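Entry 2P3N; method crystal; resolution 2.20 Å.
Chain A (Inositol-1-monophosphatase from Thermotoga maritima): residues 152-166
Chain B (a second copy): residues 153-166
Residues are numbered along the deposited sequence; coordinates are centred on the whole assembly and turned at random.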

# COMPACT_ATOMS: atom_id res chain seq x y z
N SER A 152 13.65 4.44 23.59
CA SER A 152 15.06 4.36 23.96
C SER A 152 15.50 5.50 24.88
O SER A 152 15.77 6.61 24.42
N TYR A 153 15.59 5.21 26.17
CA TYR A 153 15.99 6.21 27.14
C TYR A 153 17.31 5.88 27.79
O TYR A 153 17.90 4.83 27.53
N VAL A 154 17.75 6.78 28.65
CA VAL A 154 19.00 6.65 29.39
C VAL A 154 19.24 5.22 29.88
O VAL A 154 19.60 4.34 29.10
N ASP A 155 19.05 5.00 31.17
CA ASP A 155 19.25 3.69 31.76
C ASP A 155 17.90 3.03 31.98
O ASP A 155 17.81 1.84 32.28
N PHE A 156 16.84 3.83 31.82
CA PHE A 156 15.47 3.37 32.00
C PHE A 156 15.11 2.16 31.15
O PHE A 156 14.72 1.11 31.67
N THR A 157 15.22 2.32 29.84
CA THR A 157 14.90 1.26 28.89
C THR A 157 15.47 -0.07 29.32
O THR A 157 14.74 -0.92 29.84
N GLY A 158 16.77 -0.26 29.12
CA GLY A 158 17.43 -1.50 29.48
C GLY A 158 16.99 -2.11 30.80
O GLY A 158 16.92 -3.33 30.93
N LYS A 159 16.70 -1.26 31.78
CA LYS A 159 16.25 -1.73 33.09
C LYS A 159 14.80 -2.15 33.04
O LYS A 159 14.44 -3.24 33.52
N PHE A 160 13.95 -1.30 32.47
CA PHE A 160 12.53 -1.58 32.35
C PHE A 160 12.32 -2.91 31.63
O PHE A 160 11.30 -3.58 31.83
N ILE A 161 13.28 -3.29 30.80
CA ILE A 161 13.21 -4.56 30.10
C ILE A 161 13.36 -5.63 31.18
O ILE A 161 12.47 -6.46 31.38
N GLU A 162 14.50 -5.58 31.87
CA GLU A 162 14.84 -6.52 32.94
C GLU A 162 13.67 -6.84 33.85
O GLU A 162 13.38 -8.01 34.11
N ARG A 163 13.01 -5.80 34.33
CA ARG A 163 11.87 -5.95 35.22
C ARG A 163 10.70 -6.62 34.51
O ARG A 163 10.17 -7.63 34.97
N MET A 164 10.32 -6.03 33.38
CA MET A 164 9.18 -6.49 32.59
C MET A 164 9.34 -7.81 31.83
O MET A 164 8.40 -8.60 31.76
N GLU A 165 10.51 -8.03 31.26
CA GLU A 165 10.80 -9.24 30.49
C GLU A 165 10.29 -10.54 31.11
O GLU A 165 10.05 -11.50 30.40
N LYS A 166 10.13 -10.56 32.43
CA LYS A 166 9.68 -11.78 33.09
C LYS A 166 8.16 -11.98 33.07
O LYS A 166 7.68 -13.01 32.58
N TYR B 153 15.42 -11.73 24.47
CA TYR B 153 16.04 -12.91 25.07
C TYR B 153 16.25 -12.73 26.58
O TYR B 153 16.49 -11.62 27.05
N VAL B 154 16.17 -13.84 27.31
CA VAL B 154 16.31 -13.88 28.77
C VAL B 154 16.98 -12.69 29.46
O VAL B 154 16.31 -11.82 30.02
N ASP B 155 18.31 -12.65 29.44
CA ASP B 155 19.04 -11.56 30.07
C ASP B 155 19.85 -10.78 29.06
O ASP B 155 20.17 -9.61 29.26
N PHE B 156 20.18 -11.46 27.96
CA PHE B 156 20.98 -10.88 26.89
C PHE B 156 20.41 -9.55 26.40
O PHE B 156 21.16 -8.64 26.07
N THR B 157 19.08 -9.46 26.38
CA THR B 157 18.39 -8.26 25.91
C THR B 157 18.54 -7.02 26.77
O THR B 157 19.30 -6.12 26.43
N GLY B 158 17.80 -6.96 27.88
CA GLY B 158 17.89 -5.80 28.75
C GLY B 158 19.31 -5.43 29.12
O GLY B 158 19.61 -4.29 29.49
N LYS B 159 20.21 -6.41 29.00
CA LYS B 159 21.62 -6.23 29.33
C LYS B 159 22.43 -5.83 28.09
O LYS B 159 23.57 -5.38 28.20
N PHE B 160 21.83 -5.99 26.92
CA PHE B 160 22.48 -5.62 25.66
C PHE B 160 22.19 -4.13 25.40
O PHE B 160 23.01 -3.42 24.82
N ILE B 161 21.01 -3.69 25.85
CA ILE B 161 20.57 -2.30 25.70
C ILE B 161 21.46 -1.42 26.57
O ILE B 161 22.04 -0.44 26.11
N GLU B 162 21.55 -1.81 27.84
CA GLU B 162 22.37 -1.12 28.83
C GLU B 162 23.81 -1.08 28.32
O GLU B 162 24.44 -0.02 28.29
N ARG B 163 24.31 -2.23 27.90
CA ARG B 163 25.67 -2.37 27.39
C ARG B 163 25.93 -1.70 26.04
O ARG B 163 27.07 -1.67 25.56
N MET B 164 24.89 -1.13 25.43
CA MET B 164 25.07 -0.49 24.13
C MET B 164 24.20 0.75 23.89
O MET B 164 24.18 1.29 22.78
N GLU B 165 23.49 1.21 24.92
CA GLU B 165 22.63 2.39 24.79
C GLU B 165 23.44 3.63 24.43
O GLU B 165 23.12 4.33 23.48
N LYS B 166 24.50 3.90 25.20
CA LYS B 166 25.35 5.06 24.94
C LYS B 166 26.28 4.80 23.77
O LYS B 166 26.96 5.71 23.29

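Two copies of one segment pack as nearly antiparallel helices, crossing closely at a pair of glycines, with isoleucines on one flank and charged side chains reaching across on another. The axes approach to 7.7 Å, and the CA atoms of Gly158(A) and Gly158(B) lie 4.4 Å apart. Glycine suits this point because an ideal CB on Gly158(B) would lie 2.9 Å from Gly158(A) O, a clash, and one on Gly158(A) would be tight against Gly158(B) O.

Ile161 points toward the partner in both copies. Both adopt m at chi1 but differ at chi2, m in Ile161(A) and t in Ile161(B); Ile161(A) CG1 meets Ile161(B) CD1 at 3.4 Å. Their branched, apolar shape also reaches the threonines: Thr157(A) CG2 lies 3.7 Å from Ile161(B) CG2. Each Thr157, in m, turns its hydroxyl to its own chain, accepting from Tyr153 N.

Flexible chains carry the charges. Lys159 and Glu162 are m at chi1 in chain A, t in chain B. Lys159(A) NZ bridges Glu162(B) OE1 at 2.6 Å and Glu162(A) OE2 at 3.1 Å, offsetting the repulsion between these oxygens, 3.5 Å apart. The reciprocal bridge, Glu162(A) OE1 to Lys159(B) NZ, is long at 3.8 Å. Glu165, p at chi1 in both copies, points toward the partner stretch; Glu165(B) OE1 lies 2.6 Å from Val154(A) O and Glu165(A) OE2 2.6 Å from Val154(B) O.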

# COMPACT_ATOMS: atom_id res chain seq x y z
CB SER A 152 15.92 4.36 22.71
OG SER A 152 15.56 3.28 21.87
CB TYR A 153 14.92 6.36 28.23
CG TYR A 153 13.54 6.53 27.67
CD1 TYR A 153 13.25 7.55 26.77
CD2 TYR A 153 12.51 5.65 28.02
CE1 TYR A 153 11.98 7.70 26.22
CE2 TYR A 153 11.23 5.79 27.48
CZ TYR A 153 10.98 6.81 26.58
OH TYR A 153 9.72 6.96 26.04
CB VAL A 154 19.01 7.65 30.59
CG1 VAL A 154 17.81 7.39 31.50
CG2 VAL A 154 20.32 7.57 31.34
CB ASP A 155 19.95 3.84 33.11
CG ASP A 155 21.38 4.31 32.98
OD1 ASP A 155 21.61 5.38 32.37
OD2 ASP A 155 22.29 3.62 33.48
CB PHE A 156 14.52 4.52 31.66
CG PHE A 156 13.08 4.19 31.87
CD1 PHE A 156 12.39 3.42 30.94
CD2 PHE A 156 12.42 4.63 33.01
CE1 PHE A 156 11.05 3.09 31.14
CE2 PHE A 156 11.08 4.31 33.22
CZ PHE A 156 10.40 3.54 32.29
CB THR A 157 15.44 1.62 27.49
OG1 THR A 157 14.77 2.79 27.01
CG2 THR A 157 15.19 0.48 26.52
CB LYS A 159 16.43 -0.63 34.15
CG LYS A 159 17.86 -0.48 34.65
CD LYS A 159 18.29 -1.74 35.39
CE LYS A 159 19.77 -1.69 35.73
NZ LYS A 159 20.62 -1.71 34.51
CB PHE A 160 11.84 -0.45 31.60
CG PHE A 160 10.36 -0.66 31.42
CD1 PHE A 160 9.87 -1.30 30.28
CD2 PHE A 160 9.46 -0.22 32.38
CE1 PHE A 160 8.49 -1.48 30.11
CE2 PHE A 160 8.08 -0.40 32.21
CZ PHE A 160 7.60 -1.03 31.07
CB ILE A 161 14.36 -4.75 29.10
CG1 ILE A 161 14.25 -3.72 27.97
CG2 ILE A 161 14.35 -6.17 28.56
CD1 ILE A 161 13.01 -3.85 27.14
CB GLU A 162 15.99 -5.96 33.79
CG GLU A 162 17.25 -5.67 32.99
CD GLU A 162 18.43 -5.27 33.87
OE1 GLU A 162 18.81 -6.08 34.75
OE2 GLU A 162 18.97 -4.16 33.67
CB ARG A 163 11.40 -4.58 35.71
CG ARG A 163 12.48 -3.54 35.88
CD ARG A 163 13.23 -3.67 37.18
NE ARG A 163 14.31 -4.64 37.08
CZ ARG A 163 15.22 -4.84 38.03
NH1 ARG A 163 16.18 -5.74 37.85
NH2 ARG A 163 15.17 -4.14 39.16
CB MET A 164 8.78 -5.38 31.62
CG MET A 164 7.28 -5.22 31.49
SD MET A 164 6.51 -5.05 33.10
CE MET A 164 5.97 -3.35 33.09
CB GLU A 165 12.31 -9.35 30.25
CG GLU A 165 13.13 -9.34 31.53
CD GLU A 165 14.63 -9.46 31.27
OE1 GLU A 165 15.16 -8.70 30.43
OE2 GLU A 165 15.26 -10.31 31.92
CB LYS A 166 10.20 -11.79 34.54
CG LYS A 166 10.41 -13.18 35.13
CD LYS A 166 11.57 -13.92 34.47
CE LYS A 166 12.92 -13.28 34.77
NZ LYS A 166 13.06 -11.90 34.21
CB TYR B 153 17.37 -13.21 24.37
CG TYR B 153 17.25 -13.23 22.86
CD1 TYR B 153 16.40 -14.14 22.23
CD2 TYR B 153 17.96 -12.33 22.07
CE1 TYR B 153 16.25 -14.14 20.83
CE2 TYR B 153 17.82 -12.32 20.67
CZ TYR B 153 16.97 -13.23 20.06
OH TYR B 153 16.82 -13.23 18.69
CB VAL B 154 17.01 -15.19 29.22
CG1 VAL B 154 18.41 -15.26 28.64
CG2 VAL B 154 17.03 -15.27 30.73
CB ASP B 155 19.98 -12.10 31.15
CG ASP B 155 19.25 -12.49 32.42
OD1 ASP B 155 18.37 -13.37 32.36
OD2 ASP B 155 19.56 -11.90 33.48
CB PHE B 156 21.04 -11.87 25.72
CG PHE B 156 22.03 -11.50 24.65
CD1 PHE B 156 21.86 -10.35 23.88
CD2 PHE B 156 23.14 -12.31 24.40
CE1 PHE B 156 22.77 -10.02 22.88
CE2 PHE B 156 24.05 -11.99 23.40
CZ PHE B 156 23.87 -10.84 22.63
CB THR B 157 16.89 -8.55 25.72
OG1 THR B 157 16.73 -9.55 24.70
CG2 THR B 157 16.16 -7.28 25.31
CB LYS B 159 22.16 -7.53 29.93
CG LYS B 159 23.39 -7.36 30.79
CD LYS B 159 23.46 -8.46 31.84
CE LYS B 159 22.28 -8.37 32.80
NZ LYS B 159 22.22 -7.06 33.50
CB PHE B 160 21.95 -6.49 24.51
CG PHE B 160 22.53 -6.15 23.17
CD1 PHE B 160 21.86 -5.30 22.30
CD2 PHE B 160 23.76 -6.66 22.78
CE1 PHE B 160 22.41 -4.96 21.06
CE2 PHE B 160 24.32 -6.33 21.55
CZ PHE B 160 23.64 -5.47 20.69
CB ILE B 161 19.09 -2.15 26.16
CG1 ILE B 161 18.18 -2.97 25.24
CG2 ILE B 161 18.68 -0.68 26.15
CD1 ILE B 161 16.77 -3.11 25.74
CB GLU B 162 22.30 -1.91 30.14
CG GLU B 162 22.98 -1.29 31.34
CD GLU B 162 23.17 -2.29 32.47
OE1 GLU B 162 22.18 -3.00 32.81
OE2 GLU B 162 24.29 -2.38 33.02
CB ARG B 163 26.02 -3.86 27.29
CG ARG B 163 27.44 -4.23 27.73
CD ARG B 163 27.67 -3.85 29.19
NE ARG B 163 26.64 -4.40 30.07
CZ ARG B 163 26.47 -4.04 31.34
NH1 ARG B 163 27.25 -3.12 31.89
NH2 ARG B 163 25.50 -4.59 32.06
CB MET B 164 24.85 -1.52 23.02
CG MET B 164 25.41 -1.12 21.68
SD MET B 164 25.99 -2.55 20.76
CE MET B 164 27.63 -2.05 20.34
CB GLU B 165 21.84 2.63 26.08
CG GLU B 165 22.61 2.34 27.36
CD GLU B 165 21.74 2.45 28.62
OE1 GLU B 165 20.60 1.95 28.61
OE2 GLU B 165 22.22 3.02 29.62
CB LYS B 166 26.20 5.40 26.17
CG LYS B 166 25.48 6.12 27.30
CD LYS B 166 26.43 6.47 28.45
CE LYS B 166 27.52 7.46 28.02
NZ LYS B 166 28.46 7.78 29.14